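Local coordinates for protein 2-keto acid:ferredoxin oxidoreductase subunit alpha (Pyrococcus furiosus, PDB 1YD7) that probably serves as the alpha subunit of an enzyme that oxidises 2-oxoglutarate to succinyl-CoA and carbon dioxide, passing the electrons to ferredoxin, at residues R39-Y44 against M91-G96; E71-S76 against F99-E104; P115-D120 against N172-Y177; L155-V160 against V181-D186. All coordinates share one frame; numbering follows the deposited sequence.

Contact 1. Residues R39-Y44 against M91-G96; sequences RFYAGY and MTATSG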
loop_
_atom_site.group_PDB
_atom_site.type_symbol
_atom_site.label_atom_id
_atom_site.label_comp_id
_atom_site.label_asym_id
_atom_site.label_seq_id
_atom_site.Cartn_x
_atom_site.Cartn_y
_atom_site.Cartn_z
ATOM N N ARG A 39 -3.835 -6.237 -5.900
ATOM C CA ARG A 39 -5.120 -6.920 -5.843
ATOM C C ARG A 39 -5.289 -7.731 -4.582
ATOM O O ARG A 39 -6.281 -8.388 -4.418
ATOM C CB ARG A 39 -5.320 -7.777 -7.081
ATOM C CG ARG A 39 -5.427 -6.963 -8.356
ATOM C CD ARG A 39 -6.615 -5.971 -8.298
ATOM N NE ARG A 39 -6.773 -5.183 -9.529
ATOM C CZ ARG A 39 -6.158 -4.028 -9.803
ATOM N NH1 ARG A 39 -5.330 -3.454 -8.948
ATOM N NH2 ARG A 39 -6.402 -3.421 -10.947
ATOM N N PHE A 40 -4.360 -7.617 -3.648
ATOM C CA PHE A 40 -4.521 -8.279 -2.403
ATOM C C PHE A 40 -4.112 -7.366 -1.273
ATOM O O PHE A 40 -2.981 -6.856 -1.272
ATOM C CB PHE A 40 -3.647 -9.560 -2.353
ATOM C CG PHE A 40 -3.838 -10.325 -1.115
ATOM C CD1 PHE A 40 -4.775 -11.353 -1.061
ATOM C CD2 PHE A 40 -3.146 -9.991 0.032
ATOM C CE1 PHE A 40 -4.983 -12.060 0.126
ATOM C CE2 PHE A 40 -3.372 -10.674 1.232
ATOM C CZ PHE A 40 -4.275 -11.717 1.272
ATOM N N TYR A 41 -4.985 -7.223 -0.276
ATOM C CA TYR A 41 -4.719 -6.378 0.891
ATOM C C TYR A 41 -5.158 -7.122 2.145
ATOM O O TYR A 41 -6.274 -7.652 2.209
ATOM C CB TYR A 41 -5.471 -5.025 0.772
ATOM C CG TYR A 41 -5.294 -4.078 1.964
ATOM C CD1 TYR A 41 -4.337 -3.078 1.947
ATOM C CD2 TYR A 41 -6.067 -4.192 3.089
ATOM C CE1 TYR A 41 -4.161 -2.211 3.021
ATOM C CE2 TYR A 41 -5.885 -3.355 4.178
ATOM C CZ TYR A 41 -4.937 -2.360 4.129
ATOM O OH TYR A 41 -4.775 -1.506 5.198
ATOM N N ALA A 42 -4.299 -7.171 3.147
ATOM C CA ALA A 42 -4.660 -7.784 4.418
ATOM C C ALA A 42 -4.362 -6.812 5.542
ATOM O O ALA A 42 -3.285 -6.191 5.597
ATOM C CB ALA A 42 -3.920 -9.098 4.622
ATOM N N GLY A 43 -5.335 -6.654 6.433
ATOM C CA GLY A 43 -5.198 -5.738 7.548
ATOM C C GLY A 43 -6.446 -5.729 8.397
ATOM O O GLY A 43 -7.363 -6.507 8.161
ATOM N N TYR A 44 -6.428 -4.857 9.403
ATOM C CA TYR A 44 -7.541 -4.553 10.289
ATOM C C TYR A 44 -7.695 -3.029 10.201
ATOM O O TYR A 44 -6.730 -2.340 9.854
ATOM C CB TYR A 44 -7.217 -5.000 11.733
ATOM C CG TYR A 44 -8.418 -5.199 12.675
ATOM C CD1 TYR A 44 -9.463 -6.074 12.339
ATOM C CD2 TYR A 44 -8.475 -4.533 13.910
ATOM C CE1 TYR A 44 -10.564 -6.272 13.185
HETATM N N MSE A 91 -0.196 -6.178 -0.293
HETATM C CA MSE A 91 0.158 -5.205 0.723
HETATM C C MSE A 91 -0.568 -5.478 2.034
HETATM O O MSE A 91 -1.568 -6.184 2.073
HETATM C CB MSE A 91 -0.043 -3.760 0.222
HETATM C CG MSE A 91 -1.376 -3.104 0.469
HETATM SE SE MSE A 91 -1.457 -1.085 0.164
HETATM C CE MSE A 91 0.239 -0.468 0.404
ATOM N N THR A 92 -0.001 -4.968 3.116
ATOM C CA THR A 92 -0.652 -4.946 4.405
ATOM C C THR A 92 -0.352 -3.590 5.038
ATOM O O THR A 92 0.538 -2.879 4.575
ATOM C CB THR A 92 -0.190 -6.130 5.316
ATOM O OG1 THR A 92 -0.804 -6.020 6.615
ATOM C CG2 THR A 92 1.344 -6.175 5.474
ATOM N N ALA A 93 -1.117 -3.236 6.069
ATOM C CA ALA A 93 -0.985 -1.958 6.774
ATOM C C ALA A 93 -1.046 -2.146 8.274
ATOM O O ALA A 93 -1.928 -2.817 8.772
ATOM C CB ALA A 93 -2.059 -0.976 6.339
ATOM N N THR A 94 -0.100 -1.543 8.988
ATOM C CA THR A 94 -0.056 -1.642 10.445
ATOM C C THR A 94 0.230 -0.278 11.066
ATOM O O THR A 94 0.539 0.683 10.357
ATOM C CB THR A 94 0.966 -2.708 10.929
ATOM O OG1 THR A 94 0.940 -2.764 12.359
ATOM C CG2 THR A 94 2.393 -2.413 10.431
ATOM N N SER A 95 0.085 -0.200 12.389
ATOM C CA SER A 95 0.223 1.069 13.112
ATOM C C SER A 95 0.936 0.890 14.457
ATOM O O SER A 95 0.778 -0.136 15.117
ATOM C CB SER A 95 -1.155 1.714 13.320
ATOM O OG SER A 95 -1.036 3.116 13.495
ATOM N N GLY A 96 1.733 1.890 14.832
ATOM C CA GLY A 96 2.405 1.924 16.132
ATOM C C GLY A 96 3.230 0.684 16.454
ATOM O O GLY A 96 4.255 0.444 15.802
#
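Tyr-41 and Met-91, the latter modelled as selenomethionine, sit side by side on one face of two neighbouring parallel strands. The ring atom Tyr-41 CD1 lies 3.3 Å from Met-91 CG, and the selenium falls in the plane of the ring, at its edge, 5.1 Å from the ring centroid: a Met-aromatic contact of the edge kind. Because Tyr-41 holds CG anti to the backbone N (chi1 178°), the ring runs on toward the second strand, and its OH ends 3.0 Å from Ala-93 CB. An alanine in place of the tyrosine would probably open a gap beside Met-91 and Ala-93 and give the selenomethionine side chain freedom to turn.

The backbones set this pairing. Met-91 N donates to Phe-40 O, and Ala-42 N returns a bond to Met-91 O at 3.1 Å, so Met-91 is gripped from both its N and its O. One residue further on the strands part, and Ala-93 N stays 3.7 Å from Ala-42 O. Here Thr-92 OG1 steps in, donating to Ala-42 O at 2.7 Å from a position tilted 32° from the carbonyl plane. On the Thr-92 face, Ser-76 and Ile-77 of helix 73-85 cover the threonine; on the tyrosine face, Val-117 and Val-119 of the next strand flank Met-91, and Met-60 and Val-67 touch Tyr-41.

The chemistry is lopsided: a side-chain hydroxyl stands in for a missing backbone rung on one face, while on the other the phenol oxygen is buried against the Ala-93 methyl with no polar partner in the model.

Contact 2. Residues E71-S76 against F99-E104; sequences EDEIAS and FSLMQE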
loop_
_atom_site.group_PDB
_atom_site.type_symbol
_atom_site.label_atom_id
_atom_site.label_comp_id
_atom_site.label_asym_id
_atom_site.label_seq_id
_atom_site.Cartn_x
_atom_site.Cartn_y
_atom_site.Cartn_z
ATOM N N GLU A 71 -7.165 -9.310 12.644
ATOM C CA GLU A 71 -6.739 -8.468 13.757
ATOM C C GLU A 71 -5.251 -8.581 13.983
ATOM O O GLU A 71 -4.560 -7.569 14.059
ATOM C CB GLU A 71 -7.451 -8.843 15.051
ATOM C CG GLU A 71 -8.950 -8.603 15.022
ATOM C CD GLU A 71 -9.488 -7.986 16.311
ATOM O OE1 GLU A 71 -8.850 -7.048 16.856
ATOM O OE2 GLU A 71 -10.560 -8.432 16.766
ATOM N N ASP A 72 -4.763 -9.812 14.089
ATOM C CA ASP A 72 -3.364 -10.054 14.406
ATOM C C ASP A 72 -2.485 -9.511 13.283
ATOM O O ASP A 72 -2.746 -9.754 12.101
ATOM C CB ASP A 72 -3.115 -11.550 14.616
ATOM C CG ASP A 72 -1.822 -11.837 15.363
ATOM O OD1 ASP A 72 -1.081 -10.889 15.719
ATOM O OD2 ASP A 72 -1.544 -13.031 15.606
ATOM N N GLU A 73 -1.458 -8.758 13.661
ATOM C CA GLU A 73 -0.526 -8.168 12.699
ATOM C C GLU A 73 0.329 -9.256 12.036
ATOM O O GLU A 73 0.580 -9.217 10.840
ATOM C CB GLU A 73 0.368 -7.125 13.389
ATOM C CG GLU A 73 -0.378 -5.879 13.886
ATOM C CD GLU A 73 -0.911 -5.968 15.341
ATOM O OE1 GLU A 73 -0.786 -7.028 16.009
ATOM O OE2 GLU A 73 -1.469 -4.944 15.819
ATOM N N ILE A 74 0.760 -10.228 12.832
ATOM C CA ILE A 74 1.512 -11.382 12.325
ATOM C C ILE A 74 0.758 -12.133 11.203
ATOM O O ILE A 74 1.341 -12.494 10.165
ATOM C CB ILE A 74 1.908 -12.323 13.502
ATOM C CG1 ILE A 74 3.038 -11.660 14.301
ATOM C CG2 ILE A 74 2.358 -13.687 12.993
ATOM C CD1 ILE A 74 3.683 -12.538 15.366
ATOM N N ALA A 75 -0.543 -12.296 11.402
ATOM C CA ALA A 75 -1.420 -12.946 10.442
ATOM C C ALA A 75 -1.594 -12.157 9.148
ATOM O O ALA A 75 -1.606 -12.725 8.058
ATOM C CB ALA A 75 -2.771 -13.199 11.090
ATOM N N SER A 76 -1.734 -10.840 9.262
ATOM C CA SER A 76 -1.940 -9.997 8.089
ATOM C C SER A 76 -0.718 -10.007 7.179
ATOM O O SER A 76 -0.860 -10.091 5.974
ATOM C CB SER A 76 -2.280 -8.563 8.515
ATOM O OG SER A 76 -3.517 -8.563 9.208
ATOM N N PHE A 99 4.047 -2.863 13.678
ATOM C CA PHE A 99 5.156 -3.047 12.732
ATOM C C PHE A 99 6.273 -3.928 13.304
ATOM O O PHE A 99 6.757 -4.851 12.631
ATOM C CB PHE A 99 5.738 -1.697 12.305
ATOM C CG PHE A 99 6.812 -1.800 11.243
ATOM C CD1 PHE A 99 6.516 -2.305 9.977
ATOM C CD2 PHE A 99 8.118 -1.387 11.505
ATOM C CE1 PHE A 99 7.497 -2.406 8.992
ATOM C CE2 PHE A 99 9.113 -1.482 10.518
ATOM C CZ PHE A 99 8.797 -1.996 9.259
ATOM N N SER A 100 6.672 -3.643 14.540
ATOM C CA SER A 100 7.703 -4.424 15.205
ATOM C C SER A 100 7.312 -5.903 15.385
ATOM O O SER A 100 8.190 -6.769 15.374
ATOM C CB SER A 100 8.048 -3.801 16.556
ATOM O OG SER A 100 6.915 -3.798 17.400
ATOM N N LEU A 101 6.017 -6.195 15.548
ATOM C CA LEU A 101 5.545 -7.592 15.626
ATOM C C LEU A 101 5.730 -8.313 14.292
ATOM O O LEU A 101 5.918 -9.527 14.261
ATOM C CB LEU A 101 4.062 -7.683 16.023
ATOM C CG LEU A 101 3.566 -7.095 17.350
ATOM C CD1 LEU A 101 2.134 -7.579 17.616
ATOM C CD2 LEU A 101 4.476 -7.447 18.511
HETATM N N MSE A 102 5.667 -7.558 13.197
HETATM C CA MSE A 102 5.912 -8.095 11.862
HETATM C C MSE A 102 7.406 -8.260 11.525
HETATM O O MSE A 102 7.740 -8.892 10.520
HETATM C CB MSE A 102 5.276 -7.180 10.805
HETATM C CG MSE A 102 3.764 -7.014 10.929
HETATM SE SE MSE A 102 3.034 -5.909 9.475
HETATM C CE MSE A 102 1.074 -6.291 9.655
ATOM N N GLN A 103 8.289 -7.696 12.349
ATOM C CA GLN A 103 9.706 -7.565 12.011
ATOM C C GLN A 103 10.342 -8.845 11.466
ATOM O O GLN A 103 11.057 -8.795 10.467
ATOM C CB GLN A 103 10.503 -7.078 13.222
ATOM N N GLU A 104 10.069 -9.983 12.109
ATOM C CA GLU A 104 10.706 -11.256 11.741
ATOM C C GLU A 104 10.148 -11.870 10.466
ATOM O O GLU A 104 10.901 -12.421 9.684
ATOM C CB GLU A 104 10.580 -12.262 12.882
ATOM C CG GLU A 104 11.433 -13.510 12.713
ATOM C CD GLU A 104 11.145 -14.544 13.784
ATOM O OE1 GLU A 104 11.031 -14.152 14.969
ATOM O OE2 GLU A 104 11.019 -15.744 13.442
#
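Glu-73 and Met-102 join the first turn of helix 73-85 to the short helix 98-102, two helices lying on the same face of the central parallel sheet. Met-102, modelled as selenomethionine, is extended beyond CG (chi3 166°), which carries its methyl CE alongside the turn, 3.2 Å from Glu-73 O and 3.9 Å from Glu-73 CB. Ser-76 CB borders the same methyl at longer range. Next to it, the Glu-73 side chain bends at chi2 (90°) and lays its OE1 3.4 Å from Leu-101 CD1, a carboxylate oxygen against a methyl. Ile-74 CG1 packs on the outer side against Leu-101 O at 3.6 Å.

No hydrogen bond spans the two segments; the polar work is done inside the first one. Asp-72 is the N-cap of helix 73-85, with a weak bond from Ile-74 N to its OD1. Its backbone O takes both Ser-76 N and Ser-76 OG, which arrive from opposite faces of the carbonyl plane, so the first turn, against which Met-102 packs, is held from within its own segment. Beneath both helices Thr-92 and Thr-94 of strand 90-95 form the floor. Helices layered on a parallel sheet in this way are typical of the alpha/beta/alpha fold of thiamine diphosphate-binding domains.

Contact 3. Residues P115-D120 against N172-Y177; sequences PVVIVD and NLSEKY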
loop_
_atom_site.group_PDB
_atom_site.type_symbol
_atom_site.label_atom_id
_atom_site.label_comp_id
_atom_site.label_asym_id
_atom_site.label_seq_id
_atom_site.Cartn_x
_atom_site.Cartn_y
_atom_site.Cartn_z
ATOM N N PRO A 115 8.307 -10.138 -2.889
ATOM C CA PRO A 115 7.751 -8.805 -3.127
ATOM C C PRO A 115 6.461 -8.533 -2.337
ATOM O O PRO A 115 5.456 -9.244 -2.504
ATOM C CB PRO A 115 7.466 -8.778 -4.645
ATOM C CG PRO A 115 7.989 -10.063 -5.210
ATOM C CD PRO A 115 8.230 -10.998 -4.090
ATOM N N VAL A 116 6.511 -7.515 -1.482
ATOM C CA VAL A 116 5.355 -7.053 -0.705
ATOM C C VAL A 116 5.546 -5.595 -0.270
ATOM O O VAL A 116 6.663 -5.186 -0.033
ATOM C CB VAL A 116 5.090 -7.965 0.502
ATOM C CG1 VAL A 116 6.291 -8.027 1.464
ATOM C CG2 VAL A 116 3.803 -7.541 1.257
ATOM N N VAL A 117 4.457 -4.823 -0.207
ATOM C CA VAL A 117 4.450 -3.437 0.356
ATOM C C VAL A 117 3.807 -3.424 1.728
ATOM O O VAL A 117 2.693 -3.902 1.899
ATOM C CB VAL A 117 3.722 -2.483 -0.597
ATOM C CG1 VAL A 117 3.603 -1.065 -0.042
ATOM C CG2 VAL A 117 4.454 -2.470 -1.905
ATOM N N ILE A 118 4.531 -2.929 2.725
ATOM C CA ILE A 118 3.997 -2.786 4.075
ATOM C C ILE A 118 3.885 -1.302 4.423
ATOM O O ILE A 118 4.899 -0.592 4.500
ATOM C CB ILE A 118 4.876 -3.457 5.154
ATOM C CG1 ILE A 118 4.956 -4.982 4.962
ATOM C CG2 ILE A 118 4.338 -3.112 6.543
ATOM C CD1 ILE A 118 6.179 -5.451 4.192
ATOM N N VAL A 119 2.648 -0.845 4.640
ATOM C CA VAL A 119 2.384 0.512 5.124
ATOM C C VAL A 119 2.457 0.478 6.624
ATOM O O VAL A 119 1.728 -0.256 7.266
ATOM C CB VAL A 119 1.016 1.053 4.671
ATOM C CG1 VAL A 119 0.819 2.538 5.125
ATOM C CG2 VAL A 119 0.900 0.969 3.185
ATOM N N ASP A 120 3.407 1.218 7.168
ATOM C CA ASP A 120 3.538 1.394 8.601
ATOM C C ASP A 120 3.043 2.814 8.935
ATOM O O ASP A 120 3.635 3.791 8.489
ATOM C CB ASP A 120 5.008 1.228 8.982
ATOM C CG ASP A 120 5.273 1.396 10.478
ATOM O OD1 ASP A 120 4.356 1.265 11.322
ATOM O OD2 ASP A 120 6.448 1.654 10.801
ATOM N N ASN A 172 6.828 -0.649 -7.424
ATOM C CA ASN A 172 7.875 -0.827 -8.435
ATOM C C ASN A 172 9.165 -1.349 -7.856
ATOM O O ASN A 172 9.750 -2.232 -8.453
ATOM C CB ASN A 172 8.143 0.428 -9.256
ATOM C CG ASN A 172 7.050 0.707 -10.197
ATOM O OD1 ASN A 172 6.230 -0.166 -10.417
ATOM N ND2 ASN A 172 6.996 1.932 -10.755
ATOM N N LEU A 173 9.566 -0.874 -6.677
ATOM C CA LEU A 173 10.805 -1.364 -6.038
ATOM C C LEU A 173 10.671 -2.793 -5.527
ATOM O O LEU A 173 11.649 -3.527 -5.558
ATOM C CB LEU A 173 11.277 -0.457 -4.866
ATOM C CG LEU A 173 11.672 0.988 -5.261
ATOM C CD1 LEU A 173 11.767 1.903 -4.019
ATOM C CD2 LEU A 173 12.971 1.041 -6.088
ATOM N N SER A 174 9.513 -3.158 -4.965
ATOM C CA SER A 174 9.366 -4.501 -4.388
ATOM C C SER A 174 9.373 -5.524 -5.542
ATOM O O SER A 174 9.964 -6.556 -5.426
ATOM C CB SER A 174 8.117 -4.662 -3.499
ATOM O OG SER A 174 6.935 -4.597 -4.253
ATOM N N GLU A 175 8.750 -5.194 -6.650
ATOM C CA GLU A 175 8.822 -6.032 -7.840
ATOM C C GLU A 175 10.226 -6.091 -8.477
ATOM O O GLU A 175 10.735 -7.192 -8.715
ATOM C CB GLU A 175 7.805 -5.586 -8.866
ATOM C CG GLU A 175 6.362 -5.617 -8.373
ATOM C CD GLU A 175 5.797 -7.014 -8.244
ATOM O OE1 GLU A 175 6.082 -7.810 -9.130
ATOM O OE2 GLU A 175 5.086 -7.321 -7.260
ATOM N N LYS A 176 10.842 -4.932 -8.737
ATOM C CA LYS A 176 12.231 -4.835 -9.241
ATOM C C LYS A 176 13.243 -5.618 -8.408
ATOM O O LYS A 176 14.073 -6.340 -8.962
ATOM C CB LYS A 176 12.731 -3.368 -9.362
ATOM C CG LYS A 176 13.868 -3.202 -10.436
ATOM C CD LYS A 176 14.845 -2.002 -10.188
ATOM C CE LYS A 176 14.652 -0.757 -11.123
ATOM N NZ LYS A 176 15.530 0.401 -10.747
ATOM N N TYR A 177 13.205 -5.485 -7.087
ATOM C CA TYR A 177 14.227 -6.125 -6.282
ATOM C C TYR A 177 13.740 -7.360 -5.551
ATOM O O TYR A 177 14.492 -7.927 -4.773
ATOM C CB TYR A 177 14.827 -5.110 -5.308
ATOM C CG TYR A 177 15.531 -3.972 -6.025
ATOM C CD1 TYR A 177 16.716 -4.202 -6.726
ATOM C CD2 TYR A 177 15.009 -2.665 -6.004
ATOM C CE1 TYR A 177 17.380 -3.143 -7.413
ATOM C CE2 TYR A 177 15.656 -1.607 -6.667
ATOM C CZ TYR A 177 16.847 -1.864 -7.366
ATOM O OH TYR A 177 17.496 -0.857 -8.012
#
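Pro-115 meets Ser-174 where the start of strand 116-121 runs under the last turns of helix 160-177. This is the close-set part: Pro-115 CB lies 3.4 Å from Ser-174 O, and the carboxylate of Glu-175 comes round to put its OE2 3.8 Å from the same carbon. The CB of Glu-175 points away from the strand, but the chain bends at chi2 (-73°) and brings the acid group back. There OE2 forms a salt bridge with Arg-209, which also touches the proline ring.

In fold terms, helix 160-177 covers the face of the parallel sheet on which Val-117 lies, whereas helix 73-85 covers the other; the C-terminal end of helix 160-177 leads on into strand 180-185, the direct neighbour of 116-121.

Further along the strand the fit is slacker. Ser-174 CB stands 3.8 Å from Val-116 O, and Val-117 CG2 is 4.0 Å from Ser-174 OG. That hydroxyl makes no bond to the strand: it hydrogen-bonds back to Phe-171 O, about one turn earlier in its own helix, and offers the valine only a van der Waals neighbour. The helix side turned from segment 115-120 is the looser one, with Lys-176 and Tyr-177 exposed and Tyr-177 reaching Ile-153 of strand 153-155.

Contact 4. Residues L155-V160 against V181-D186; sequences LSPSTV and VILLTD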
loop_
_atom_site.group_PDB
_atom_site.type_symbol
_atom_site.label_atom_id
_atom_site.label_comp_id
_atom_site.label_asym_id
_atom_site.label_seq_id
_atom_site.Cartn_x
_atom_site.Cartn_y
_atom_site.Cartn_z
ATOM N N LEU A 155 10.328 4.181 2.153
ATOM C CA LEU A 155 9.919 5.481 1.627
ATOM C C LEU A 155 9.000 6.137 2.664
ATOM O O LEU A 155 8.089 5.489 3.220
ATOM C CB LEU A 155 9.162 5.342 0.308
ATOM C CG LEU A 155 9.883 4.767 -0.923
ATOM C CD1 LEU A 155 9.873 3.278 -0.874
ATOM C CD2 LEU A 155 9.228 5.224 -2.220
ATOM N N SER A 156 9.231 7.428 2.896
ATOM C CA SER A 156 8.537 8.219 3.927
ATOM C C SER A 156 7.937 9.485 3.320
ATOM O O SER A 156 8.628 10.499 3.268
ATOM C CB SER A 156 9.525 8.642 5.004
ATOM O OG SER A 156 9.710 7.616 5.948
ATOM N N PRO A 157 6.669 9.421 2.844
ATOM C CA PRO A 157 6.047 10.602 2.243
ATOM C C PRO A 157 5.691 11.666 3.303
ATOM O O PRO A 157 5.365 11.332 4.442
ATOM C CB PRO A 157 4.795 10.040 1.582
ATOM C CG PRO A 157 4.441 8.838 2.385
ATOM C CD PRO A 157 5.746 8.265 2.867
ATOM N N SER A 158 5.802 12.931 2.915
ATOM C CA SER A 158 5.497 14.070 3.812
ATOM C C SER A 158 4.336 14.912 3.293
ATOM O O SER A 158 3.800 15.723 4.022
ATOM C CB SER A 158 6.745 14.945 3.984
ATOM O OG SER A 158 7.096 15.507 2.734
ATOM N N THR A 159 3.958 14.697 2.034
ATOM C CA THR A 159 2.800 15.303 1.428
ATOM C C THR A 159 1.908 14.246 0.761
ATOM O O THR A 159 2.322 13.075 0.570
ATOM C CB THR A 159 3.213 16.300 0.349
ATOM O OG1 THR A 159 3.712 15.602 -0.797
ATOM C CG2 THR A 159 4.302 17.245 0.873
ATOM N N VAL A 160 0.698 14.682 0.393
ATOM C CA VAL A 160 -0.284 13.846 -0.301
ATOM C C VAL A 160 0.237 13.430 -1.667
ATOM O O VAL A 160 0.052 12.280 -2.059
ATOM C CB VAL A 160 -1.661 14.539 -0.442
ATOM C CG1 VAL A 160 -2.633 13.707 -1.237
ATOM C CG2 VAL A 160 -2.276 14.851 0.928
ATOM N N VAL A 181 9.073 -3.734 0.671
ATOM C CA VAL A 181 9.294 -2.286 0.744
ATOM C C VAL A 181 8.323 -1.648 1.743
ATOM O O VAL A 181 7.130 -1.951 1.759
ATOM C CB VAL A 181 9.211 -1.634 -0.631
ATOM C CG1 VAL A 181 9.493 -0.125 -0.554
ATOM C CG2 VAL A 181 10.201 -2.285 -1.572
ATOM N N ILE A 182 8.869 -0.793 2.606
ATOM C CA ILE A 182 8.124 -0.167 3.681
ATOM C C ILE A 182 7.704 1.233 3.262
ATOM O O ILE A 182 8.547 2.039 2.907
ATOM C CB ILE A 182 8.982 -0.072 4.968
ATOM C CG1 ILE A 182 9.634 -1.415 5.267
ATOM C CG2 ILE A 182 8.143 0.420 6.195
ATOM C CD1 ILE A 182 8.685 -2.520 5.467
ATOM N N LEU A 183 6.399 1.505 3.275
ATOM C CA LEU A 183 5.895 2.886 3.136
ATOM C C LEU A 183 5.593 3.353 4.560
ATOM O O LEU A 183 4.708 2.826 5.209
ATOM C CB LEU A 183 4.671 2.996 2.226
ATOM C CG LEU A 183 4.306 4.437 1.828
ATOM C CD1 LEU A 183 5.088 4.938 0.626
ATOM C CD2 LEU A 183 2.822 4.531 1.542
ATOM N N LEU A 184 6.415 4.273 5.052
ATOM C CA LEU A 184 6.359 4.727 6.427
ATOM C C LEU A 184 5.611 6.059 6.429
ATOM O O LEU A 184 6.087 7.033 5.850
ATOM C CB LEU A 184 7.771 4.881 6.983
ATOM C CG LEU A 184 7.915 5.460 8.395
ATOM C CD1 LEU A 184 7.148 4.641 9.419
ATOM C CD2 LEU A 184 9.383 5.544 8.778
ATOM N N THR A 185 4.429 6.082 7.033
ATOM C CA THR A 185 3.584 7.269 7.009
ATOM C C THR A 185 3.131 7.632 8.435
ATOM O O THR A 185 3.604 7.042 9.416
ATOM C CB THR A 185 2.377 7.086 6.031
ATOM O OG1 THR A 185 1.637 8.316 5.934
ATOM C CG2 THR A 185 1.446 5.987 6.486
ATOM N N ASP A 186 2.260 8.630 8.550
ATOM C CA ASP A 186 1.643 8.977 9.837
ATOM C C ASP A 186 0.224 9.495 9.631
ATOM O O ASP A 186 -0.188 9.737 8.507
ATOM C CB ASP A 186 2.511 9.989 10.612
ATOM C CG ASP A 186 2.819 11.237 9.814
ATOM O OD1 ASP A 186 1.907 11.770 9.135
ATOM O OD2 ASP A 186 3.976 11.705 9.864
#
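Leu-155 and Val-181 make the apolar centre, with Leu-155 CD1 pressed to 3.4 Å from Val-181 CG1, tighter than usual for two methyls. Leu-183 continues the same face: its CG is anti to the backbone N (chi1 -168°), which brings CD1 within 4.1 Å of Leu-155 CB, with Pro-157 CD also touching that methyl. Phe-166 and Thr-167 of helix 160-177 cover this layer.

Moving outward, Leu-155 bridges Leu-183 in parallel register. Leu-155 N donates to Ile-182 O at 2.9 Å, and Leu-184 N to Leu-155 O at 2.8 Å, both bonds nearly straight. Strand 153-155, helix 160-177 and strand 180-185 thus form a beta-alpha-beta crossover, with 153-155 outermost in the sheet within this chain. At the exposed edge Ser-156 OG rests 3.5 Å from both CB and CD2 of Leu-184. Beyond it the two segments leave the sheet into helices, each with its own N-cap: Thr-159 OG1 takes Glu-162 N, and Asp-186 OD1 takes Val-189 N.

The next rung of the ladder would need an N-H at Pro-157. Proline has none, and its CD meets Leu-184 O at 3.2 Å instead, so this position cannot supply the next backbone hydrogen bond, consistent with the pairing ending here.

From the N terminus, contact 1 is the first to open: it closes the loop through 66-69 and helix 73-85 by joining strand 40-43 to 90-95. Contact 2 opens inside that loop and closes beyond it, so the two cross, and Thr-92 touches Ser-76 where they meet. Contact 3 closes the long excursion from 116-121 through 153-155 back to the end of helix 160-177; contact 4 closes the loop through that helix and crosses contact 3. Strand 116-121 couples the halves: Val-119 probably bonds to Thr-92 and Thr-94 of contact 1, and Asp-120 to Leu-183 and Thr-185 of contact 4. Helices of contacts 2 and 3 cover opposite faces of this one sheet.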